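Local coordinates for periplasmic sugar-binding protein (Chloroflexus aurantiacus, PDB 4RXU), which binds beta-D-glucopyranose between its two lobes and probably delivers sugar to an ABC-type transporter as its periplasmic solute-binding component, at residues 96-101 / 120-125; 113-118 / 309-314; 153-158 / 245-250; 159-164 / 216-221; 294-299 / 340-345. One frame throughout, in Å; residues are numbered along the deposited sequence. Where two conformers were deposited one is given.

Contact 1. Residues 96-101 / 120-125; sequences DGTAAA and LIRETD
Leu120 opens the second segment with its carbonyl O over Gly97, 3.6 Å from Gly97 CA in a CA-H...O contact. Ile121 follows with its side chain laid against Ala100, CG1 standing 3.8 Å from Ala100 CB, while its CA-H faces Gly97 O. The same oxygen takes the backbone N of Arg122 in an almost straight hydrogen bond (2.9 Å, 175° at the hydrogen), although the donor stands well above the carbonyl plane. The Arg122 chain bends at chi3 (79°), which places NE, and NH1 gives a hydrogen bond of 3.0 Å to Thr98 OG1, which sits close to the guanidinium plane. NH2 forms a salt bridge with Glu123 OE2, so two partners help fix the rotation of the guanidinium. Glu123 CG passes Thr98 CG2, and its other carboxylate oxygen, OE1, forms a salt bridge with Lys330. Thr124 packs CG2 on Ala101 CB at 3.9 Å, its OG1 being bonded to Glu105. Across from these residues, Asp96 OD1 accepts from Ala99 N at 3.0 Å, an Asx motif that overlaps the type I turn from Thr98 to Ala101, which leads into helix 101-109 beside the loop that follows strand 113-117 in a Rossmann-like lobe of the periplasmic binding protein fold.

Contact 2. Residues 113-118 / 309-314; sequences KVISYD and KAAVAL. With BGC (beta-D-glucopyranose), chain C.
A single methyl, Ile115 CD1, makes three of the four residue contacts between strand 113-117 and helix 300-315, whose segments run almost exactly antiparallel (176°) with their axes 10.0 Å apart. It stands 3.9 Å from Ala310 CB and 4.0 Å from Leu314 CD1, one helical turn apart, and also meets the backbone N of Ala311 at 3.8 Å. With CG1 anti to the carbonyl carbon (chi1 -58°) and CD1 extended beyond it (chi2 179°), Ile115 presents its longer branch to the helix. Leu314 spreads both methyls over the start of the strand: CD1 lies 3.9 Å from Lys113 CB, and CD2 faces Lys113 CG. The lysine chain bends at chi2, which places CD; farther out, the chain leads away from the helix. Val89 on the neighbouring strand 89-92 also touches Ile115, Ala311 and Leu314. Just past the end of the strand, Asp118 OD2 accepts a hydrogen bond of 2.7 Å from O2 of the bound beta-D-glucopyranose, and OD1 forms a salt bridge with Arg44, which is itself hydrogen-bonded to the sugar. No hydrogen bond joins the two segments; the helix meets the strand by apolar contact, while Asp118 turns a carboxylate to the sugar.

Contact 3. Residues 153-158 / 245-250; sequences TGNPLY and KVYILA
Pro156 O, Tyr247 O and Tyr158 O accept in turn from Tyr247 N, Tyr158 N and Leu249 N, a zigzag of bonds between strands 155-159 and 246-249. The first, from Tyr247 N, is the most bent (2.9 Å, 141° at the hydrogen); the second, from Tyr158 N to Tyr247 O, is straighter at 2.8 Å. Tyr247 O also faces the CA-H of Leu157, with 3.3 Å between Tyr247 O and Leu157 CA. Pro156 has no N-H to give, and its ring meets the other segment through carbon atoms: CD lies 3.5 Å from Lys245 O, and CB packs on Val246 CG1. This is the parallel pairing of the second lobe's four-stranded sheet, a Rossmann-like layer with these two strands at its centre, Leu157 beside Tyr247 on one face and Tyr158 beside Ile248 on the other. At the start of the pairing Asn155 adds bonds through water. Its OD1 accepts from two waters, each at 2.7 Å from OD1; one also donates to Tyr247 OH and the other to Lys245 O. The Asn155 amide nitrogen, ND2, is bonded to the carbonyls of Thr188 and Ser151. The amide is turned 79° from the plane of the Tyr247 ring, with OD1 3.7 Å from Tyr247 CE1. Pro156 O sits at the edge of that ring, in its plane. Both tyrosine hydroxyls find backbone carbonyls, Tyr247 OH that of His149 and Tyr158 OH that of Asp242, and Leu249 packs against Ala176 and Leu180 of helix 167-185.

Contact 4. Residues 159-164 / 216-221; sequences LYAGAA and GQVTTN
An ST turn after helix 208-218 meets the loop that follows strand 155-159, both segments leading to residues of the glucose pocket: Trp222 just beyond Asn221, and Asp166 and Asn168 beyond Ala164. Ala161 bridges to Thr219 as a single beta bridge. Ala161 N gives a hydrogen bond of 3.1 Å to Val218 O, and Ala161 O takes two from Thr220, from the backbone N and from OG1, each 2.8 Å from Ala161 O and arriving from opposite faces of the carbonyl plane. Thr220 OG1 lies between its own N and carbonyl carbon (chi1 64°), turned to the same oxygen as the backbone N. Thr219 OG1 donates to Gly162 O at 2.8 Å from above that carbonyl's plane and accepts from Asn221 N at 3.0 Å, which closes the ST turn. Val218 sets its CB against Leu159 O, and its CG2 stands 3.9 Å from Ala161 CB. A water accepts from Ala164 N and donates to Asn221 OD1. Tyr160 has its hydroxyl bonded to Asn234, its ring lying among helices 224-237 and 253-264. Short side-chain hydroxyls thus satisfy backbone carbonyls where regular strand pairing has ended, and Thr220 OG1, also bonded to Trp222 N, links the loop directly to a pocket residue.

Contact 5. Residues 294-299 / 340-345; sequences MTVFKD and VVTVTR. With BGC (beta-D-glucopyranose), chain C.
The Phe297 ring has Asp299 N on one face, 4.0 Å above the plane and offset toward the rim. Its CG is anti to the backbone N (chi1 169°), and the ring leads away from strand 332-343 toward Leu352 of helix 348-354; at its root, CB packs 3.7 Å from Val343 CG2. Thr295 lies beside Val343 on this side of the sheet, its OG1 bonded to Asp253. On the other side Val296 CG1 meets Val340 CB at 3.6 Å, the two side chains crossing obliquely. Met294, bent at chi2 and chi3, carries its CE to Thr342 OG1 at 3.7 Å; that hydroxyl is bonded to Gln141. Two antiparallel hydrogen-bonded pairs join the backbones, Thr295 with Val343 and Phe297 with Val341, and the bond from Phe297 N to Val341 O is 2.7 Å long. Lys298 runs alongside Val340, CG 3.9 Å from Val340 CG1, before its amino group reaches the sugar. NZ donates to O2 of beta-D-glucopyranose at 2.9 Å and to O3 at 3.0 Å, and is also bonded to Gln277 OE1. Three oxygens thus grip the amino group, and its probable positive charge should strengthen its hold on two adjacent sugar hydroxyls, while the lysine's methylenes lie beside Val340.

Overall arrangement
From the N terminus, contact 1 closes first, a short loop through helix 101-109 and strand 113-117 in one lobe. Contact 2 begins inside it at 113-118, so the two cross, and they touch where Ile121 N meets Ser116 OG; the second segment of contact 2, on helix 300-315, comes much later. Within the long excursion that contact 2 closes lies the other lobe: contact 3 pairs two strands of its sheet, and contact 4 is nested inside contact 3, touching it through Tyr160 and Leu159. Strand 295-298 then opens contact 5, which crosses contact 2 and closes with strand 332-343, which also pairs with strand 129-133 of the first lobe. Contacts 2 and 5 both reach the sugar.

Contact 1. Residues 96-101 / 120-125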
# COMPACT_ATOMS: atom_id res chain seq x y z
N ASP A 96 -4.13 7.96 -9.75
CA ASP A 96 -3.29 9.10 -9.43
C ASP A 96 -4.10 10.02 -8.55
O ASP A 96 -5.12 10.54 -8.97
CB ASP A 96 -2.83 9.80 -10.71
CG ASP A 96 -1.95 11.01 -10.44
OD1 ASP A 96 -2.24 11.84 -9.54
OD2 ASP A 96 -0.96 11.16 -11.17
N GLY A 97 -3.68 10.20 -7.31
CA GLY A 97 -4.56 10.83 -6.32
C GLY A 97 -4.92 12.26 -6.66
O GLY A 97 -6.06 12.66 -6.58
N THR A 98 -3.92 13.04 -7.05
CA THR A 98 -4.16 14.42 -7.41
C THR A 98 -4.95 14.53 -8.69
O THR A 98 -5.90 15.33 -8.77
CB THR A 98 -2.85 15.20 -7.52
OG1 THR A 98 -2.26 15.26 -6.22
CG2 THR A 98 -3.11 16.63 -8.00
N ALA A 99 -4.59 13.71 -9.68
CA ALA A 99 -5.30 13.75 -10.97
C ALA A 99 -6.76 13.41 -10.86
O ALA A 99 -7.55 13.84 -11.69
CB ALA A 99 -4.67 12.82 -11.97
N ALA A 100 -7.12 12.63 -9.85
CA ALA A 100 -8.52 12.20 -9.64
C ALA A 100 -9.43 13.31 -9.11
O ALA A 100 -10.65 13.11 -8.95
CB ALA A 100 -8.53 11.02 -8.67
N ALA A 101 -8.85 14.48 -8.81
CA ALA A 101 -9.68 15.57 -8.31
C ALA A 101 -10.89 15.90 -9.19
O ALA A 101 -12.02 16.05 -8.69
CB ALA A 101 -8.83 16.81 -8.04
N LEU A 120 -5.97 7.99 -1.25
CA LEU A 120 -6.64 9.26 -1.09
C LEU A 120 -6.62 10.11 -2.36
O LEU A 120 -5.58 10.36 -2.95
CB LEU A 120 -5.95 10.02 0.05
CG LEU A 120 -6.59 11.32 0.54
CD1 LEU A 120 -8.04 11.12 0.96
CD2 LEU A 120 -5.74 11.91 1.66
N ILE A 121 -7.80 10.57 -2.78
CA ILE A 121 -7.91 11.61 -3.80
C ILE A 121 -7.49 12.93 -3.18
O ILE A 121 -7.95 13.29 -2.10
CB ILE A 121 -9.35 11.73 -4.33
CG1 ILE A 121 -9.69 10.44 -5.08
CG2 ILE A 121 -9.48 12.93 -5.25
CD1 ILE A 121 -11.10 10.36 -5.63
N ARG A 122 -6.63 13.66 -3.88
CA ARG A 122 -6.02 14.87 -3.38
C ARG A 122 -6.45 16.14 -4.07
O ARG A 122 -6.98 16.10 -5.17
CB ARG A 122 -4.50 14.75 -3.46
CG ARG A 122 -3.95 13.69 -2.51
CD ARG A 122 -2.44 13.66 -2.56
NE ARG A 122 -1.86 14.75 -1.76
CZ ARG A 122 -1.24 15.82 -2.22
NH1 ARG A 122 -1.08 16.04 -3.52
NH2 ARG A 122 -0.77 16.70 -1.33
N GLU A 123 -6.23 17.25 -3.37
CA GLU A 123 -6.31 18.61 -3.94
C GLU A 123 -7.73 18.98 -4.37
O GLU A 123 -7.97 19.67 -5.37
CB GLU A 123 -5.33 18.79 -5.09
CG GLU A 123 -3.86 18.60 -4.72
CD GLU A 123 -3.37 19.46 -3.55
OE1 GLU A 123 -4.03 20.43 -3.15
OE2 GLU A 123 -2.27 19.15 -3.03
N THR A 124 -8.68 18.52 -3.57
CA THR A 124 -10.08 18.89 -3.71
C THR A 124 -10.84 18.67 -2.43
O THR A 124 -10.53 17.79 -1.63
CB THR A 124 -10.83 18.13 -4.84
OG1 THR A 124 -12.20 18.56 -4.87
CG2 THR A 124 -10.79 16.63 -4.67
N ASP A 125 -11.89 19.46 -2.26
CA ASP A 125 -12.74 19.19 -1.10
C ASP A 125 -13.92 18.26 -1.43
O ASP A 125 -14.71 17.94 -0.55
CB ASP A 125 -13.15 20.46 -0.35
CG ASP A 125 -13.89 21.42 -1.20
OD1 ASP A 125 -14.14 21.11 -2.38
OD2 ASP A 125 -14.21 22.51 -0.69

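Contact 2. Residues 113-118 / 309-314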
# COMPACT_ATOMS: atom_id res chain seq x y z
N LYS A 113 -22.05 11.07 -3.50
CA LYS A 113 -21.12 11.03 -2.39
C LYS A 113 -19.86 10.29 -2.84
O LYS A 113 -19.91 9.32 -3.59
CB LYS A 113 -21.72 10.34 -1.16
CG LYS A 113 -22.98 10.98 -0.66
CD LYS A 113 -22.70 12.27 0.05
CE LYS A 113 -23.99 12.82 0.62
NZ LYS A 113 -23.80 14.26 0.80
N VAL A 114 -18.74 10.77 -2.34
CA VAL A 114 -17.43 10.28 -2.76
C VAL A 114 -16.69 9.67 -1.56
O VAL A 114 -16.30 10.36 -0.60
CB VAL A 114 -16.56 11.41 -3.36
CG1 VAL A 114 -15.18 10.88 -3.74
CG2 VAL A 114 -17.23 11.96 -4.60
N ILE A 115 -16.51 8.34 -1.63
CA ILE A 115 -15.74 7.60 -0.66
C ILE A 115 -14.43 7.22 -1.36
O ILE A 115 -14.38 6.34 -2.22
CB ILE A 115 -16.46 6.32 -0.21
CG1 ILE A 115 -17.84 6.66 0.38
CG2 ILE A 115 -15.59 5.55 0.78
CD1 ILE A 115 -18.64 5.45 0.82
N SER A 116 -13.35 7.90 -0.98
CA SER A 116 -12.04 7.53 -1.47
C SER A 116 -11.67 6.22 -0.75
O SER A 116 -11.91 6.08 0.44
CB SER A 116 -11.07 8.67 -1.16
OG SER A 116 -9.88 8.63 -1.94
N TYR A 117 -11.13 5.27 -1.50
CA TYR A 117 -10.97 3.90 -1.05
C TYR A 117 -9.51 3.49 -1.17
O TYR A 117 -8.94 3.50 -2.25
CB TYR A 117 -11.83 2.98 -1.90
CG TYR A 117 -11.75 1.52 -1.48
CD1 TYR A 117 -12.42 1.04 -0.38
CD2 TYR A 117 -10.97 0.64 -2.20
CE1 TYR A 117 -12.31 -0.28 0.00
CE2 TYR A 117 -10.88 -0.69 -1.84
CZ TYR A 117 -11.54 -1.14 -0.73
OH TYR A 117 -11.42 -2.46 -0.38
N ASP A 118 -8.94 3.15 -0.02
CA ASP A 118 -7.54 2.73 0.16
C ASP A 118 -6.56 3.87 -0.05
O ASP A 118 -5.73 4.12 0.80
CB ASP A 118 -7.14 1.54 -0.70
CG ASP A 118 -5.82 0.99 -0.25
OD1 ASP A 118 -5.84 0.19 0.72
OD2 ASP A 118 -4.77 1.40 -0.80
N LYS A 309 -20.53 -0.66 4.23
CA LYS A 309 -21.32 -0.10 5.34
C LYS A 309 -21.51 1.43 5.17
O LYS A 309 -22.61 1.97 5.35
CB LYS A 309 -20.68 -0.45 6.69
CG LYS A 309 -20.81 -1.92 7.07
CD LYS A 309 -20.33 -2.23 8.49
CE LYS A 309 -18.85 -2.59 8.59
NZ LYS A 309 -18.53 -2.98 10.00
N ALA A 310 -20.45 2.12 4.79
CA ALA A 310 -20.54 3.58 4.63
C ALA A 310 -21.46 3.91 3.48
O ALA A 310 -22.30 4.80 3.60
CB ALA A 310 -19.18 4.19 4.42
N ALA A 311 -21.32 3.19 2.36
CA ALA A 311 -22.21 3.39 1.22
C ALA A 311 -23.68 3.16 1.55
O ALA A 311 -24.53 3.98 1.22
CB ALA A 311 -21.79 2.50 0.07
N VAL A 312 -23.96 2.06 2.24
CA VAL A 312 -25.32 1.72 2.60
C VAL A 312 -25.89 2.79 3.53
O VAL A 312 -27.06 3.19 3.41
CB VAL A 312 -25.39 0.29 3.21
CG1 VAL A 312 -26.73 0.03 3.91
CG2 VAL A 312 -25.11 -0.73 2.12
N ALA A 313 -25.07 3.28 4.46
CA ALA A 313 -25.55 4.36 5.35
C ALA A 313 -25.95 5.59 4.52
O ALA A 313 -27.04 6.15 4.68
CB ALA A 313 -24.49 4.73 6.40
N LEU A 314 -25.09 5.98 3.60
CA LEU A 314 -25.41 7.13 2.73
C LEU A 314 -26.64 6.93 1.86
O LEU A 314 -27.39 7.86 1.63
CB LEU A 314 -24.19 7.47 1.88
CG LEU A 314 -22.99 7.96 2.68
CD1 LEU A 314 -21.72 7.86 1.87
CD2 LEU A 314 -23.18 9.38 3.14
C2 BGC C . -1.92 -0.17 -1.53
C3 BGC C . -1.01 -1.36 -1.32
C4 BGC C . -0.56 -1.90 -2.67
C5 BGC C . 0.02 -0.78 -3.54
C6 BGC C . 0.32 -1.22 -4.96
C1 BGC C . -1.07 0.83 -2.29
O1 BGC C . -1.67 2.09 -2.38
O2 BGC C . -2.34 0.34 -0.25
O3 BGC C . -1.73 -2.35 -0.58
O4 BGC C . 0.50 -2.84 -2.46
O5 BGC C . -0.88 0.31 -3.61
O6 BGC C . -0.79 -1.90 -5.56

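Contact 3. Residues 153-158 / 245-250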
# COMPACT_ATOMS: atom_id res chain seq x y z
N THR A 153 26.92 -1.39 14.14
CA THR A 153 26.94 -0.25 13.25
C THR A 153 27.30 -0.61 11.84
O THR A 153 27.93 -1.63 11.56
CB THR A 153 27.94 0.81 13.73
OG1 THR A 153 29.25 0.24 13.90
CG2 THR A 153 27.45 1.43 15.03
N GLY A 154 26.90 0.27 10.93
CA GLY A 154 27.29 0.16 9.55
C GLY A 154 26.56 -0.92 8.79
O GLY A 154 27.06 -1.43 7.79
N ASN A 155 25.37 -1.29 9.26
CA ASN A 155 24.53 -2.24 8.54
C ASN A 155 24.00 -1.64 7.24
O ASN A 155 23.36 -0.59 7.27
CB ASN A 155 23.35 -2.62 9.40
CG ASN A 155 23.75 -3.36 10.64
OD1 ASN A 155 24.10 -4.52 10.58
ND2 ASN A 155 23.72 -2.67 11.78
N PRO A 156 24.25 -2.29 6.09
CA PRO A 156 23.71 -1.75 4.85
C PRO A 156 22.19 -1.72 4.82
O PRO A 156 21.55 -2.72 5.14
CB PRO A 156 24.24 -2.71 3.78
CG PRO A 156 25.50 -3.25 4.37
CD PRO A 156 25.17 -3.42 5.83
N LEU A 157 21.66 -0.61 4.32
CA LEU A 157 20.23 -0.36 4.23
C LEU A 157 19.91 0.05 2.80
O LEU A 157 20.50 1.01 2.27
CB LEU A 157 19.81 0.73 5.23
CG LEU A 157 18.31 1.11 5.20
CD1 LEU A 157 17.44 -0.06 5.60
CD2 LEU A 157 18.08 2.28 6.14
N TYR A 158 19.02 -0.70 2.18
CA TYR A 158 18.54 -0.42 0.85
C TYR A 158 17.07 -0.01 0.94
O TYR A 158 16.24 -0.75 1.49
CB TYR A 158 18.71 -1.67 -0.02
CG TYR A 158 20.18 -1.99 -0.30
CD1 TYR A 158 20.98 -2.63 0.64
CD2 TYR A 158 20.76 -1.63 -1.51
CE1 TYR A 158 22.32 -2.93 0.38
CE2 TYR A 158 22.09 -1.91 -1.77
CZ TYR A 158 22.88 -2.55 -0.83
OH TYR A 158 24.22 -2.82 -1.11
N LYS A 245 25.45 -8.77 5.34
CA LYS A 245 24.15 -8.87 5.98
C LYS A 245 23.40 -7.56 5.83
O LYS A 245 23.79 -6.55 6.43
CB LYS A 245 24.34 -9.16 7.44
CG LYS A 245 23.05 -9.41 8.19
CD LYS A 245 23.36 -10.30 9.35
CE LYS A 245 22.86 -9.66 10.60
NZ LYS A 245 23.43 -10.40 11.75
N VAL A 246 22.30 -7.57 5.08
CA VAL A 246 21.71 -6.34 4.60
C VAL A 246 20.25 -6.26 4.95
O VAL A 246 19.60 -7.25 5.24
CB VAL A 246 21.91 -6.16 3.08
CG1 VAL A 246 23.38 -6.34 2.69
CG2 VAL A 246 21.02 -7.10 2.27
N TYR A 247 19.75 -5.03 4.91
CA TYR A 247 18.41 -4.66 5.37
C TYR A 247 17.71 -3.94 4.22
O TYR A 247 18.26 -2.99 3.67
CB TYR A 247 18.56 -3.80 6.63
CG TYR A 247 19.14 -4.63 7.72
CD1 TYR A 247 20.52 -4.82 7.82
CD2 TYR A 247 18.31 -5.31 8.60
CE1 TYR A 247 21.05 -5.66 8.79
CE2 TYR A 247 18.85 -6.14 9.58
CZ TYR A 247 20.21 -6.30 9.66
OH TYR A 247 20.74 -7.13 10.62
N ILE A 248 16.52 -4.42 3.86
CA ILE A 248 15.83 -3.96 2.67
C ILE A 248 14.41 -3.53 3.02
O ILE A 248 13.59 -4.32 3.49
CB ILE A 248 15.73 -5.07 1.61
CG1 ILE A 248 17.12 -5.62 1.26
CG2 ILE A 248 14.98 -4.55 0.37
CD1 ILE A 248 17.10 -6.95 0.53
N LEU A 249 14.14 -2.24 2.81
CA LEU A 249 12.79 -1.67 2.97
C LEU A 249 12.08 -1.84 1.64
O LEU A 249 12.18 -0.97 0.78
CB LEU A 249 12.85 -0.19 3.36
CG LEU A 249 11.45 0.41 3.59
CD1 LEU A 249 10.83 -0.07 4.89
CD2 LEU A 249 11.54 1.92 3.55
N ALA A 250 11.41 -2.97 1.45
CA ALA A 250 10.63 -3.18 0.21
C ALA A 250 9.20 -2.78 0.54
O ALA A 250 8.67 -3.15 1.60
CB ALA A 250 10.70 -4.64 -0.24
O HOH W 1 22.97 -6.40 12.20
O HOH W 2 25.29 -5.90 8.54

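Contact 4. Residues 159-164 / 216-221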
# COMPACT_ATOMS: atom_id res chain seq x y z
N LEU A 159 16.77 1.18 0.44
CA LEU A 159 15.41 1.75 0.53
C LEU A 159 14.68 1.60 -0.78
O LEU A 159 15.28 1.80 -1.85
CB LEU A 159 15.49 3.25 0.86
CG LEU A 159 16.21 3.64 2.16
CD1 LEU A 159 16.40 5.14 2.25
CD2 LEU A 159 15.52 3.09 3.42
N TYR A 160 13.39 1.28 -0.72
CA TYR A 160 12.54 1.20 -1.91
C TYR A 160 11.18 1.78 -1.58
O TYR A 160 10.78 1.86 -0.42
CB TYR A 160 12.41 -0.24 -2.44
CG TYR A 160 13.77 -0.78 -2.83
CD1 TYR A 160 14.34 -0.44 -4.07
CD2 TYR A 160 14.53 -1.56 -1.95
CE1 TYR A 160 15.60 -0.91 -4.45
CE2 TYR A 160 15.80 -2.01 -2.31
CZ TYR A 160 16.33 -1.68 -3.56
OH TYR A 160 17.58 -2.14 -3.92
N ALA A 161 10.52 2.25 -2.62
CA ALA A 161 9.24 2.95 -2.46
C ALA A 161 8.23 2.62 -3.55
O ALA A 161 8.56 2.06 -4.61
CB ALA A 161 9.46 4.47 -2.41
N GLY A 162 6.99 3.00 -3.25
CA GLY A 162 5.87 2.86 -4.20
C GLY A 162 5.87 3.96 -5.27
O GLY A 162 6.82 4.75 -5.37
N ALA A 163 4.80 3.98 -6.07
CA ALA A 163 4.60 4.99 -7.12
C ALA A 163 4.26 6.35 -6.54
O ALA A 163 3.39 6.45 -5.68
CB ALA A 163 3.50 4.54 -8.08
N ALA A 164 4.93 7.41 -7.03
CA ALA A 164 4.63 8.76 -6.53
C ALA A 164 3.21 9.26 -6.80
O ALA A 164 2.74 10.17 -6.11
CB ALA A 164 5.62 9.79 -7.03
N GLY A 216 11.86 9.26 -5.92
CA GLY A 216 12.26 9.22 -7.34
C GLY A 216 13.45 8.32 -7.60
O GLY A 216 13.56 7.69 -8.64
N GLN A 217 14.39 8.31 -6.65
CA GLN A 217 15.59 7.49 -6.78
C GLN A 217 15.36 6.01 -6.49
O GLN A 217 16.11 5.15 -6.98
CB GLN A 217 16.67 7.98 -5.84
CG GLN A 217 17.29 9.28 -6.28
CD GLN A 217 18.56 9.55 -5.50
OE1 GLN A 217 18.61 9.34 -4.29
NE2 GLN A 217 19.57 10.05 -6.17
N VAL A 218 14.35 5.72 -5.67
CA VAL A 218 14.13 4.34 -5.18
C VAL A 218 12.76 3.77 -5.54
O VAL A 218 12.36 2.75 -5.02
CB VAL A 218 14.41 4.19 -3.65
CG1 VAL A 218 15.80 4.72 -3.31
CG2 VAL A 218 13.34 4.86 -2.79
N THR A 219 12.06 4.39 -6.49
CA THR A 219 10.70 3.96 -6.79
C THR A 219 10.67 2.66 -7.56
O THR A 219 11.43 2.45 -8.50
CB THR A 219 9.84 5.04 -7.49
OG1 THR A 219 8.50 4.56 -7.59
CG2 THR A 219 10.35 5.38 -8.90
N THR A 220 9.76 1.80 -7.13
CA THR A 220 9.41 0.58 -7.82
C THR A 220 8.26 0.80 -8.79
O THR A 220 7.96 -0.09 -9.59
CB THR A 220 8.95 -0.49 -6.85
OG1 THR A 220 7.74 -0.04 -6.21
CG2 THR A 220 9.99 -0.76 -5.82
N ASN A 221 7.58 1.94 -8.68
CA ASN A 221 6.35 2.19 -9.44
C ASN A 221 5.30 1.07 -9.27
O ASN A 221 4.48 0.83 -10.16
CB ASN A 221 6.66 2.39 -10.92
CG ASN A 221 7.30 3.74 -11.20
OD1 ASN A 221 7.00 4.72 -10.53
ND2 ASN A 221 8.16 3.79 -12.18
O HOH W 3 7.01 7.05 -8.89

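Contact 5. Residues 294-299 / 340-345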
# COMPACT_ATOMS: atom_id res chain seq x y z
N MET A 294 9.01 -10.67 6.30
CA MET A 294 7.74 -10.29 6.86
C MET A 294 6.86 -9.66 5.83
O MET A 294 7.33 -9.20 4.80
CB MET A 294 7.90 -9.29 8.01
CG MET A 294 8.45 -7.92 7.60
SD MET A 294 7.21 -6.64 7.06
CE MET A 294 6.97 -5.81 8.64
N THR A 295 5.57 -9.63 6.14
CA THR A 295 4.63 -8.82 5.40
C THR A 295 3.69 -8.13 6.40
O THR A 295 3.35 -8.68 7.44
CB THR A 295 3.82 -9.63 4.35
OG1 THR A 295 3.10 -8.75 3.47
CG2 THR A 295 2.83 -10.59 5.03
N VAL A 296 3.26 -6.93 6.05
CA VAL A 296 2.23 -6.24 6.80
C VAL A 296 0.87 -6.68 6.25
O VAL A 296 0.55 -6.45 5.08
CB VAL A 296 2.38 -4.71 6.83
CG1 VAL A 296 1.23 -4.10 7.60
CG2 VAL A 296 3.71 -4.32 7.47
N PHE A 297 0.08 -7.33 7.10
CA PHE A 297 -1.23 -7.85 6.73
C PHE A 297 -2.25 -6.75 6.91
O PHE A 297 -2.37 -6.19 7.98
CB PHE A 297 -1.59 -9.03 7.64
CG PHE A 297 -3.03 -9.50 7.53
CD1 PHE A 297 -3.60 -9.77 6.29
CD2 PHE A 297 -3.81 -9.67 8.67
CE1 PHE A 297 -4.91 -10.20 6.20
CE2 PHE A 297 -5.13 -10.11 8.57
CZ PHE A 297 -5.67 -10.36 7.33
N LYS A 298 -2.97 -6.45 5.83
CA LYS A 298 -4.04 -5.46 5.79
C LYS A 298 -5.32 -6.20 5.42
O LYS A 298 -5.44 -6.69 4.30
CB LYS A 298 -3.70 -4.35 4.78
CG LYS A 298 -2.26 -3.84 4.90
CD LYS A 298 -2.00 -2.49 4.27
CE LYS A 298 -2.39 -2.46 2.81
NZ LYS A 298 -1.87 -1.20 2.20
N ASP A 299 -6.23 -6.36 6.38
CA ASP A 299 -7.37 -7.23 6.18
C ASP A 299 -8.37 -6.56 5.25
O ASP A 299 -9.19 -5.76 5.66
CB ASP A 299 -8.00 -7.61 7.53
CG ASP A 299 -8.98 -8.74 7.44
OD1 ASP A 299 -9.54 -8.98 6.34
OD2 ASP A 299 -9.19 -9.40 8.48
N VAL A 340 -3.36 -2.53 10.90
CA VAL A 340 -2.48 -3.40 10.14
C VAL A 340 -1.57 -4.19 11.09
O VAL A 340 -1.26 -3.73 12.20
CB VAL A 340 -1.65 -2.61 9.09
CG1 VAL A 340 -2.59 -1.83 8.18
CG2 VAL A 340 -0.60 -1.70 9.74
N VAL A 341 -1.15 -5.38 10.66
CA VAL A 341 -0.47 -6.33 11.55
C VAL A 341 0.74 -6.93 10.88
O VAL A 341 0.68 -7.39 9.74
CB VAL A 341 -1.44 -7.48 11.95
CG1 VAL A 341 -0.77 -8.56 12.78
CG2 VAL A 341 -2.59 -6.89 12.73
N THR A 342 1.86 -6.95 11.59
CA THR A 342 3.04 -7.58 11.06
C THR A 342 2.94 -9.11 11.11
O THR A 342 2.66 -9.70 12.14
CB THR A 342 4.29 -7.14 11.81
OG1 THR A 342 4.58 -5.79 11.47
CG2 THR A 342 5.50 -8.02 11.43
N VAL A 343 3.20 -9.71 9.95
CA VAL A 343 3.19 -11.16 9.82
C VAL A 343 4.57 -11.69 9.44
O VAL A 343 5.18 -11.27 8.45
CB VAL A 343 2.11 -11.62 8.83
CG1 VAL A 343 2.22 -13.12 8.60
CG2 VAL A 343 0.75 -11.22 9.40
N THR A 344 5.02 -12.64 10.25
CA THR A 344 6.26 -13.35 10.03
C THR A 344 5.93 -14.83 10.14
O THR A 344 4.79 -15.20 10.35
CB THR A 344 7.27 -13.01 11.12
OG1 THR A 344 6.79 -13.48 12.40
CG2 THR A 344 7.48 -11.51 11.18
N ARG A 345 6.94 -15.68 10.03
CA ARG A 345 6.73 -17.12 10.26
C ARG A 345 6.07 -17.44 11.61
O ARG A 345 5.31 -18.40 11.73
CB ARG A 345 8.05 -17.83 10.25
CG ARG A 345 8.60 -18.01 8.89
CD ARG A 345 10.05 -18.40 9.04
NE ARG A 345 10.49 -19.26 7.96
CZ ARG A 345 11.63 -19.92 8.00
NH1 ARG A 345 12.41 -19.81 9.06
NH2 ARG A 345 12.00 -20.69 6.98
C2 BGC C . -1.92 -0.17 -1.53
C3 BGC C . -1.01 -1.36 -1.32
C4 BGC C . -0.56 -1.90 -2.67
C5 BGC C . 0.02 -0.78 -3.54
C6 BGC C . 0.32 -1.22 -4.96
C1 BGC C . -1.07 0.83 -2.29
O1 BGC C . -1.67 2.09 -2.38
O2 BGC C . -2.34 0.34 -0.25
O3 BGC C . -1.73 -2.35 -0.58
O4 BGC C . 0.50 -2.84 -2.46
O5 BGC C . -0.88 0.31 -3.61
O6 BGC C . -0.79 -1.90 -5.56